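Local structure of putative S41 protease (Bacteroides fragilis NCTC 9343, 3K50) at residues A[211-216]-A[242-247]; A[253-258]-A[277-282]; A[258-263]-A[349-354]. The protein is a putative serine peptidase of family S41 that probably hydrolyses peptide bonds, with an N-terminal domain, a PDZ-like domain and a ClpP/crotonase-like peptidase domain. All coordinates share one frame; numbering follows the deposited sequence.

Interaction 1. Residues A[211-216]-A[242-247]; sequences DLRRAF and AQLLCT
Leu212, Arg213 and Phe216 of helix 207-221 meet Leu244 and Leu245 of helix 239-249 in the peptidase domain, where the two helices run almost parallel, 7° apart, with local axes 11.1 Å from each other. At this spacing the side chains make the contact, and no hydrogen bond crosses it. Leu244 buries the most surface in the contact: its CG stands anti to the backbone N (chi1 173°), and its two methyls meet Arg213. Leu244 CD2 lies 3.9 Å above the plane of the Arg213 guanidinium, over its centre, and Leu244 CD1 comes to 3.9 Å from Arg213 NH2; the two side chains cross at about a right angle. Leu244 also slides past Leu212 in the opposite direction, with Leu212 CD2 4.1 Å from Leu244 CD2. Helix 207-221 links the parallel strands 187-194 and 226-230 of the mixed sheet in a beta-alpha-beta crossover; helix 239-249 follows 226-230, but strands 258-263 and 273-276 of another sheet intervene before the chain reaches 292-297. Leu212 and Phe216 also touch Leu192 of strand 187-194. Leu245 CD1 touches the Phe216 ring obliquely, 3.7 Å from Phe216 CZ, and lies 4.2 Å from Leu212 CD1. Arg213 is buried, yet its N-H groups are engaged: NH1 forms a salt bridge with Asp210, NH2 donates to the carbonyl of Leu281, and NE makes a weak bond to that of Ile282. These bonds probably fix the rotation of the guanidinium that presents a face to Leu244.

Interaction 2. Residues A[253-258]-A[277-282]; sequences DKMNQL and FNPELI
Phe277 packs against the type II turn Lys254-Gln257 and forms the tight part of the contact. Its backbone is gripped twice: Asn256 N donates to Phe277 O at 2.7 Å, in the carbonyl plane, and Phe277 N donates to Gln257 O at 2.9 Å in a fairly straight bond (162° at the hydrogen). The turn is closed by its own bond from Gln257 N to Lys254 O, and Asn256 takes the positive phi (81°) of its third position. The side chain of Phe277 has CG anti to the carbonyl carbon (chi1 -70°), and Lys254 CB sits over one face of its ring, 4.1 Å from Phe277 CD2. Met255, modelled as selenomethionine, is bent at chi2 and chi3: its CE comes to 4.0 Å from Phe277 CB, crossing that side chain at about a right angle, while its SE lies 4.0 Å from Pro279 CB.

The outer side is looser and wetter. Asn256 points its CB away, but its amide swings back across Pro279, bringing ND2 to 3.3 Å from Pro279 CD. The same ND2 donates to a water, which in turn donates to Glu280 OE1 at 2.7 Å, so these two exposed side chains meet through solvent. Asn278 OD1 accepts from Glu280 N in an Asx turn.

Phe277 meets the ring of Tyr315 edge-to-face, Met255 and Ile282 rest on Thr247 of helix 239-249, and the two segments adjoin the antiparallel strands 258-263 and 273-276.

Interaction 3. Residues A[258-263]-A[349-354]; sequences LLALLR and CNVYNA
The Tyr352 ring and the Arg263 guanidinium stand nearly upright to each other, their planes 82° apart. The aliphatic part of Arg263 makes the contact: its CG, anti to the carbonyl carbon (chi1 -58°), lies at the ring edge near the ring plane, 4.0 Å from Tyr352 CE2. One face of the guanidinium carries Leu261 CB, 3.9 Å above the plane and offset toward the rim. In the plane of the guanidinium, NH1 donates to Leu262 O at 3.1 Å, approaching from well above the plane of that carbonyl; NH2 forms a salt bridge with Asp274 of the next strand.

The strands carrying these groups, 258-263 and 342-352, pair antiparallel. Leu261 and Tyr352 form a hydrogen-bonded pair, with Leu261 N 2.8 Å from Tyr352 O and Tyr352 N 3.0 Å from Leu261 O. Arg263 and Asn350 form the next such pair, and Leu262 lies opposite Val351 in the non-hydrogen-bonded pair between. The other face of the sheet is buried and apolar: Leu262 CB lies 4.1 Å from Cys349 SG, Ala260 CB is 4.1 Å from Val351 CG1, and Met307 of helix 304-312 covers Ala260 and Val351. Where Leu259 and Ala260 both face Leu275 in a classic beta bulge, direct pairing with 349-354 ceases, and a water bridges Leu259 O to Ala354 N. Another water links Arg263 O, already bonded to Asn350 N, to Asn350 ND2.

The contact thus has two characters, a mixed polar and apolar face with Leu261, Arg263, Asn350 and Tyr352, where the salt bridge to Asp274 probably offsets the arginine charge, and an apolar face turned to the helix, while solvent satisfies backbone polar atoms where the strands part.

In the fold
The three contacts belong to the S41 peptidase region of the protein. Interaction 1 closes before the other two open, whereas the segments of interactions 2 and 3 alternate along the sequence. Interaction 1 pairs two helices beside the mixed sheet; its centre is 12 Å from that of interaction 2, and Thr247 OG1 lies 3.0 Å from Asn278 N, a probable hydrogen bond. Interactions 2 and 3 share Leu258, their centres are 15 Å apart, and Phe277 CZ packs 3.4 Å from Leu259 CD1. Leu259 also joins interactions 1 and 3, whose centres are 19 Å apart: its CD2 lies 3.9 Å from Cys246 CB. Turn 254-257 thus carries the chain from helix to small antiparallel sheet.

Interaction 1. Residues A[211-216]-A[242-247]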
loop_
_atom_site.group_PDB
_atom_site.type_symbol
_atom_site.label_atom_id
_atom_site.label_comp_id
_atom_site.label_asym_id
_atom_site.label_seq_id
_atom_site.Cartn_x
_atom_site.Cartn_y
_atom_site.Cartn_z
ATOM N N ASP A 211 9.352 12.670 8.050
ATOM C CA ASP A 211 8.212 13.306 7.372
ATOM C C ASP A 211 6.933 12.917 8.124
ATOM O O ASP A 211 6.038 13.733 8.305
ATOM C CB ASP A 211 8.041 12.800 5.934
ATOM C CG ASP A 211 9.100 13.280 5.012
ATOM O OD1 ASP A 211 9.698 14.341 5.303
ATOM O OD2 ASP A 211 9.329 12.613 3.970
ATOM N N LEU A 212 6.810 11.637 8.466
ATOM C CA LEU A 212 5.610 11.162 9.216
ATOM C C LEU A 212 5.493 11.861 10.586
ATOM O O LEU A 212 4.416 12.322 10.968
ATOM C CB LEU A 212 5.616 9.629 9.377
ATOM C CG LEU A 212 4.438 8.901 10.012
ATOM C CD1 LEU A 212 3.197 9.023 9.132
ATOM C CD2 LEU A 212 4.734 7.411 10.232
ATOM N N ARG A 213 6.605 11.973 11.307
ATOM C CA ARG A 213 6.627 12.660 12.574
ATOM C C ARG A 213 6.185 14.078 12.406
ATOM O O ARG A 213 5.493 14.630 13.273
ATOM C CB ARG A 213 8.025 12.678 13.194
ATOM C CG ARG A 213 8.457 11.323 13.735
ATOM C CD ARG A 213 9.837 11.342 14.310
ATOM N NE ARG A 213 10.176 9.995 14.861
ATOM C CZ ARG A 213 10.967 9.065 14.278
ATOM N NH1 ARG A 213 11.562 9.264 13.113
ATOM N NH2 ARG A 213 11.159 7.882 14.861
ATOM N N ARG A 214 6.626 14.693 11.323
ATOM C CA ARG A 214 6.336 16.102 11.106
ATOM C C ARG A 214 4.850 16.330 10.925
ATOM O O ARG A 214 4.343 17.322 11.408
ATOM C CB ARG A 214 7.122 16.616 9.905
ATOM C CG ARG A 214 7.003 18.135 9.688
ATOM C CD ARG A 214 8.199 18.758 8.967
ATOM N NE ARG A 214 8.631 17.998 7.794
ATOM C CZ ARG A 214 9.646 17.121 7.742
ATOM N NH1 ARG A 214 10.438 16.825 8.789
ATOM N NH2 ARG A 214 9.879 16.520 6.594
ATOM N N ALA A 215 4.196 15.432 10.190
ATOM C CA ALA A 215 2.770 15.436 9.970
ATOM C C ALA A 215 2.041 15.312 11.336
ATOM O O ALA A 215 1.100 16.065 11.628
ATOM C CB ALA A 215 2.387 14.229 9.038
ATOM N N PHE A 216 2.494 14.373 12.179
ATOM C CA PHE A 216 1.838 14.183 13.490
ATOM C C PHE A 216 2.036 15.422 14.425
ATOM O O PHE A 216 1.118 15.833 15.133
ATOM C CB PHE A 216 2.252 12.853 14.106
ATOM C CG PHE A 216 1.409 11.703 13.666
ATOM C CD1 PHE A 216 1.521 11.175 12.387
ATOM C CD2 PHE A 216 0.452 11.185 14.494
ATOM C CE1 PHE A 216 0.679 10.173 11.973
ATOM C CE2 PHE A 216 -0.341 10.132 14.118
ATOM C CZ PHE A 216 -0.241 9.626 12.851
ATOM N N ALA A 242 5.494 0.666 11.030
ATOM C CA ALA A 242 4.181 0.394 11.584
ATOM C C ALA A 242 4.111 0.669 13.106
ATOM O O ALA A 242 3.145 1.208 13.578
ATOM C CB ALA A 242 3.741 -1.048 11.268
ATOM N N GLN A 243 5.151 0.297 13.840
ATOM C CA GLN A 243 5.239 0.547 15.255
ATOM C C GLN A 243 5.232 2.026 15.502
ATOM O O GLN A 243 4.597 2.468 16.424
ATOM C CB GLN A 243 6.515 -0.087 15.836
ATOM C CG GLN A 243 6.626 0.066 17.358
ATOM C CD GLN A 243 7.946 -0.420 17.909
ATOM O OE1 GLN A 243 8.915 -0.554 17.163
ATOM N NE2 GLN A 243 8.006 -0.638 19.223
ATOM N N LEU A 244 6.002 2.782 14.736
ATOM C CA LEU A 244 6.032 4.253 14.890
ATOM C C LEU A 244 4.618 4.878 14.724
ATOM O O LEU A 244 4.128 5.590 15.608
ATOM C CB LEU A 244 7.014 4.885 13.883
ATOM C CG LEU A 244 7.048 6.433 13.803
ATOM C CD1 LEU A 244 7.388 7.068 15.145
ATOM C CD2 LEU A 244 7.960 6.963 12.729
ATOM N N LEU A 245 3.958 4.523 13.618
ATOM C CA LEU A 245 2.607 4.982 13.286
ATOM C C LEU A 245 1.605 4.648 14.426
ATOM O O LEU A 245 0.840 5.498 14.918
ATOM C CB LEU A 245 2.167 4.346 11.961
ATOM C CG LEU A 245 0.802 4.766 11.428
ATOM C CD1 LEU A 245 0.671 6.357 11.262
ATOM C CD2 LEU A 245 0.446 4.011 10.136
ATOM N N CYS A 246 1.596 3.399 14.857
ATOM C CA CYS A 246 0.718 3.017 15.949
ATOM C C CYS A 246 0.957 3.759 17.211
ATOM O O CYS A 246 0.010 4.121 17.902
ATOM C CB CYS A 246 0.899 1.541 16.262
ATOM S SG CYS A 246 0.232 0.444 14.949
ATOM N N THR A 247 2.240 3.968 17.539
ATOM C CA THR A 247 2.614 4.615 18.776
ATOM C C THR A 247 2.030 6.036 18.778
ATOM O O THR A 247 1.568 6.533 19.794
ATOM C CB THR A 247 4.171 4.533 18.962
ATOM O OG1 THR A 247 4.555 3.156 19.257
ATOM C CG2 THR A 247 4.697 5.495 20.084
#

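Interaction 2. Residues A[253-258]-A[277-282]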
loop_
_atom_site.group_PDB
_atom_site.type_symbol
_atom_site.label_atom_id
_atom_site.label_comp_id
_atom_site.label_asym_id
_atom_site.label_seq_id
_atom_site.Cartn_x
_atom_site.Cartn_y
_atom_site.Cartn_z
ATOM N N ASP A 253 -2.707 6.608 27.378
ATOM C CA ASP A 253 -2.509 5.662 28.477
ATOM C C ASP A 253 -1.998 4.271 28.044
ATOM O O ASP A 253 -1.813 3.374 28.898
ATOM C CB ASP A 253 -3.771 5.553 29.355
ATOM C CG ASP A 253 -4.997 5.033 28.615
ATOM O OD1 ASP A 253 -4.959 4.745 27.402
ATOM O OD2 ASP A 253 -6.044 4.941 29.280
ATOM N N LYS A 254 -1.802 4.050 26.746
ATOM C CA LYS A 254 -1.295 2.773 26.259
ATOM C C LYS A 254 0.209 2.721 26.075
ATOM O O LYS A 254 0.762 1.661 25.739
ATOM C CB LYS A 254 -1.944 2.373 24.919
ATOM C CG LYS A 254 -3.476 2.332 24.909
ATOM C CD LYS A 254 -4.092 1.601 26.036
ATOM C CE LYS A 254 -5.615 1.610 25.906
ATOM N NZ LYS A 254 -6.325 1.093 27.092
HETATM N N MSE A 255 0.896 3.823 26.342
HETATM C CA MSE A 255 2.308 3.820 26.146
HETATM C C MSE A 255 2.922 2.694 26.944
HETATM O O MSE A 255 2.550 2.477 28.105
HETATM C CB MSE A 255 2.932 5.146 26.548
HETATM C CG MSE A 255 2.516 6.354 25.682
HETATM SE SE MSE A 255 2.930 6.056 23.750
HETATM C CE MSE A 255 1.256 5.506 23.109
ATOM N N ASN A 256 3.855 1.991 26.281
ATOM C CA ASN A 256 4.663 0.905 26.843
ATOM C C ASN A 256 3.962 -0.435 26.902
ATOM O O ASN A 256 4.573 -1.414 27.252
ATOM C CB ASN A 256 5.281 1.260 28.205
ATOM C CG ASN A 256 6.185 2.478 28.154
ATOM O OD1 ASN A 256 6.118 3.365 29.016
ATOM N ND2 ASN A 256 7.087 2.479 27.214
ATOM N N GLN A 257 2.700 -0.483 26.494
ATOM C CA GLN A 257 1.971 -1.741 26.410
ATOM C C GLN A 257 2.392 -2.512 25.166
ATOM O O GLN A 257 2.878 -1.930 24.201
ATOM C CB GLN A 257 0.450 -1.456 26.466
ATOM C CG GLN A 257 0.098 -0.813 27.863
ATOM C CD GLN A 257 -1.370 -0.675 28.174
ATOM O OE1 GLN A 257 -1.810 0.332 28.759
ATOM N NE2 GLN A 257 -2.122 -1.650 27.809
ATOM N N LEU A 258 2.175 -3.825 25.181
ATOM C CA LEU A 258 2.523 -4.679 24.053
ATOM C C LEU A 258 1.699 -4.362 22.782
ATOM O O LEU A 258 0.497 -4.217 22.842
ATOM C CB LEU A 258 2.340 -6.181 24.428
ATOM C CG LEU A 258 3.414 -6.775 25.383
ATOM C CD1 LEU A 258 2.902 -8.140 25.915
ATOM C CD2 LEU A 258 4.852 -6.888 24.741
ATOM N N PHE A 277 4.048 -0.064 22.250
ATOM C CA PHE A 277 3.740 1.308 21.965
ATOM C C PHE A 277 4.926 2.008 22.648
ATOM O O PHE A 277 4.988 2.078 23.869
ATOM C CB PHE A 277 2.406 1.747 22.556
ATOM C CG PHE A 277 1.173 1.139 21.901
ATOM C CD1 PHE A 277 0.667 1.640 20.730
ATOM C CD2 PHE A 277 0.470 0.147 22.534
ATOM C CE1 PHE A 277 -0.482 1.107 20.156
ATOM C CE2 PHE A 277 -0.655 -0.362 21.991
ATOM C CZ PHE A 277 -1.141 0.095 20.802
ATOM N N ASN A 278 5.895 2.494 21.870
ATOM C CA ASN A 278 7.163 2.985 22.446
ATOM C C ASN A 278 7.336 4.489 22.315
ATOM O O ASN A 278 7.713 4.980 21.251
ATOM C CB ASN A 278 8.318 2.237 21.775
ATOM C CG ASN A 278 9.666 2.535 22.371
ATOM O OD1 ASN A 278 9.861 3.412 23.251
ATOM N ND2 ASN A 278 10.643 1.783 21.891
ATOM N N PRO A 279 7.125 5.219 23.421
ATOM C CA PRO A 279 7.149 6.663 23.335
ATOM C C PRO A 279 8.499 7.278 22.993
ATOM O O PRO A 279 8.550 8.411 22.495
ATOM C CB PRO A 279 6.631 7.116 24.713
ATOM C CG PRO A 279 7.027 6.003 25.644
ATOM C CD PRO A 279 6.874 4.742 24.799
ATOM N N GLU A 280 9.588 6.533 23.169
ATOM C CA GLU A 280 10.907 7.050 22.765
ATOM C C GLU A 280 11.040 7.127 21.226
ATOM O O GLU A 280 11.949 7.758 20.716
ATOM C CB GLU A 280 12.021 6.178 23.324
ATOM C CG GLU A 280 12.386 6.436 24.781
ATOM C CD GLU A 280 11.400 5.895 25.771
ATOM O OE1 GLU A 280 10.910 4.760 25.562
ATOM O OE2 GLU A 280 11.142 6.596 26.790
ATOM N N LEU A 281 10.163 6.433 20.514
ATOM C CA LEU A 281 10.110 6.530 19.058
ATOM C C LEU A 281 9.470 7.798 18.545
ATOM O O LEU A 281 9.718 8.157 17.398
ATOM C CB LEU A 281 9.317 5.374 18.428
ATOM C CG LEU A 281 9.878 3.940 18.397
ATOM C CD1 LEU A 281 8.795 3.077 17.809
ATOM C CD2 LEU A 281 11.184 3.790 17.555
ATOM N N ILE A 282 8.738 8.533 19.383
ATOM C CA ILE A 282 7.989 9.701 18.878
ATOM C C ILE A 282 8.943 10.787 18.391
ATOM O O ILE A 282 8.729 11.378 17.306
ATOM C CB ILE A 282 6.998 10.211 19.947
ATOM C CG1 ILE A 282 5.925 9.111 20.253
ATOM C CG2 ILE A 282 6.370 11.563 19.580
ATOM C CD1 ILE A 282 5.045 9.399 21.428
HETATM O O HOH W 1 9.358 4.047 27.611
#

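Interaction 3. Residues A[258-263]-A[349-354]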
loop_
_atom_site.group_PDB
_atom_site.type_symbol
_atom_site.label_atom_id
_atom_site.label_comp_id
_atom_site.label_asym_id
_atom_site.label_seq_id
_atom_site.Cartn_x
_atom_site.Cartn_y
_atom_site.Cartn_z
ATOM N N LEU A 258 2.175 -3.825 25.181
ATOM C CA LEU A 258 2.523 -4.679 24.053
ATOM C C LEU A 258 1.699 -4.362 22.782
ATOM O O LEU A 258 0.497 -4.217 22.842
ATOM C CB LEU A 258 2.340 -6.181 24.428
ATOM C CG LEU A 258 3.414 -6.775 25.383
ATOM C CD1 LEU A 258 2.902 -8.140 25.915
ATOM C CD2 LEU A 258 4.852 -6.888 24.741
ATOM N N LEU A 259 2.375 -4.251 21.644
ATOM C CA LEU A 259 1.731 -3.936 20.400
ATOM C C LEU A 259 1.740 -5.136 19.454
ATOM O O LEU A 259 0.757 -5.435 18.808
ATOM C CB LEU A 259 2.431 -2.769 19.715
ATOM C CG LEU A 259 1.861 -2.420 18.330
ATOM C CD1 LEU A 259 0.488 -1.786 18.460
ATOM C CD2 LEU A 259 2.885 -1.540 17.578
ATOM N N ALA A 260 2.901 -5.745 19.290
ATOM C CA ALA A 260 3.073 -6.881 18.380
ATOM C C ALA A 260 4.104 -7.861 18.872
ATOM O O ALA A 260 5.122 -7.477 19.499
ATOM C CB ALA A 260 3.422 -6.410 16.961
ATOM N N LEU A 261 3.840 -9.133 18.571
ATOM C CA LEU A 261 4.660 -10.254 19.011
ATOM C C LEU A 261 5.123 -10.913 17.745
ATOM O O LEU A 261 4.344 -11.564 17.069
ATOM C CB LEU A 261 3.839 -11.206 19.880
ATOM C CG LEU A 261 3.074 -10.717 21.130
ATOM C CD1 LEU A 261 2.411 -11.909 21.763
ATOM C CD2 LEU A 261 3.987 -9.982 22.141
ATOM N N LEU A 262 6.388 -10.686 17.393
ATOM C CA LEU A 262 7.001 -11.307 16.230
ATOM C C LEU A 262 7.558 -12.668 16.646
ATOM O O LEU A 262 8.480 -12.729 17.468
ATOM C CB LEU A 262 8.127 -10.433 15.664
ATOM C CG LEU A 262 7.720 -9.134 14.881
ATOM C CD1 LEU A 262 6.776 -8.255 15.587
ATOM C CD2 LEU A 262 8.919 -8.335 14.499
ATOM N N ARG A 263 7.003 -13.731 16.067
ATOM C CA ARG A 263 7.402 -15.098 16.341
ATOM C C ARG A 263 7.857 -15.864 15.080
ATOM O O ARG A 263 7.084 -16.109 14.143
ATOM C CB ARG A 263 6.265 -15.774 17.064
ATOM C CG ARG A 263 5.879 -15.073 18.368
ATOM C CD ARG A 263 7.006 -15.180 19.360
ATOM N NE ARG A 263 6.695 -14.696 20.713
ATOM C CZ ARG A 263 6.970 -13.476 21.167
ATOM N NH1 ARG A 263 7.546 -12.567 20.394
ATOM N NH2 ARG A 263 6.672 -13.191 22.405
ATOM N N CYS A 349 8.217 -14.524 9.866
ATOM C CA CYS A 349 7.536 -14.597 11.165
ATOM C C CYS A 349 6.072 -14.307 11.176
ATOM O O CYS A 349 5.536 -13.646 10.312
ATOM C CB CYS A 349 8.163 -13.646 12.183
ATOM S SG CYS A 349 8.114 -11.861 11.837
ATOM N N ASN A 350 5.432 -14.882 12.191
ATOM C CA ASN A 350 4.087 -14.524 12.601
ATOM C C ASN A 350 4.144 -13.166 13.288
ATOM O O ASN A 350 5.205 -12.762 13.851
ATOM C CB ASN A 350 3.527 -15.558 13.581
ATOM C CG ASN A 350 3.060 -16.774 12.906
ATOM O OD1 ASN A 350 2.078 -16.745 12.163
ATOM N ND2 ASN A 350 3.716 -17.838 13.139
ATOM N N VAL A 351 3.065 -12.405 13.174
ATOM C CA VAL A 351 2.963 -11.082 13.807
ATOM C C VAL A 351 1.633 -11.010 14.602
ATOM O O VAL A 351 0.582 -10.658 14.066
ATOM C CB VAL A 351 3.033 -9.947 12.770
ATOM C CG1 VAL A 351 3.063 -8.579 13.484
ATOM C CG2 VAL A 351 4.213 -10.124 11.921
ATOM N N TYR A 352 1.655 -11.461 15.860
ATOM C CA TYR A 352 0.442 -11.462 16.676
ATOM C C TYR A 352 0.233 -10.127 17.335
ATOM O O TYR A 352 1.196 -9.450 17.658
ATOM C CB TYR A 352 0.519 -12.510 17.761
ATOM C CG TYR A 352 0.849 -13.948 17.205
ATOM C CD1 TYR A 352 0.009 -14.579 16.285
ATOM C CD2 TYR A 352 1.954 -14.619 17.613
ATOM C CE1 TYR A 352 0.268 -15.849 15.781
ATOM C CE2 TYR A 352 2.221 -15.946 17.120
ATOM C CZ TYR A 352 1.360 -16.534 16.228
ATOM O OH TYR A 352 1.592 -17.786 15.700
ATOM N N ASN A 353 -1.025 -9.800 17.597
ATOM C CA ASN A 353 -1.352 -8.631 18.380
ATOM C C ASN A 353 -1.174 -9.006 19.875
ATOM O O ASN A 353 -0.780 -10.126 20.207
ATOM C CB ASN A 353 -2.772 -8.091 18.074
ATOM C CG ASN A 353 -3.892 -9.056 18.359
ATOM O OD1 ASN A 353 -3.787 -10.020 19.145
ATOM N ND2 ASN A 353 -5.039 -8.757 17.735
ATOM N N ALA A 354 -1.541 -8.095 20.763
ATOM C CA ALA A 354 -1.383 -8.293 22.220
ATOM C C ALA A 354 -2.279 -9.419 22.736
ATOM O O ALA A 354 -2.018 -9.960 23.792
ATOM C CB ALA A 354 -1.683 -6.984 22.949
HETATM O O HOH W 2 -1.848 -5.354 19.812
HETATM O O HOH W 3 5.577 -18.611 14.876
#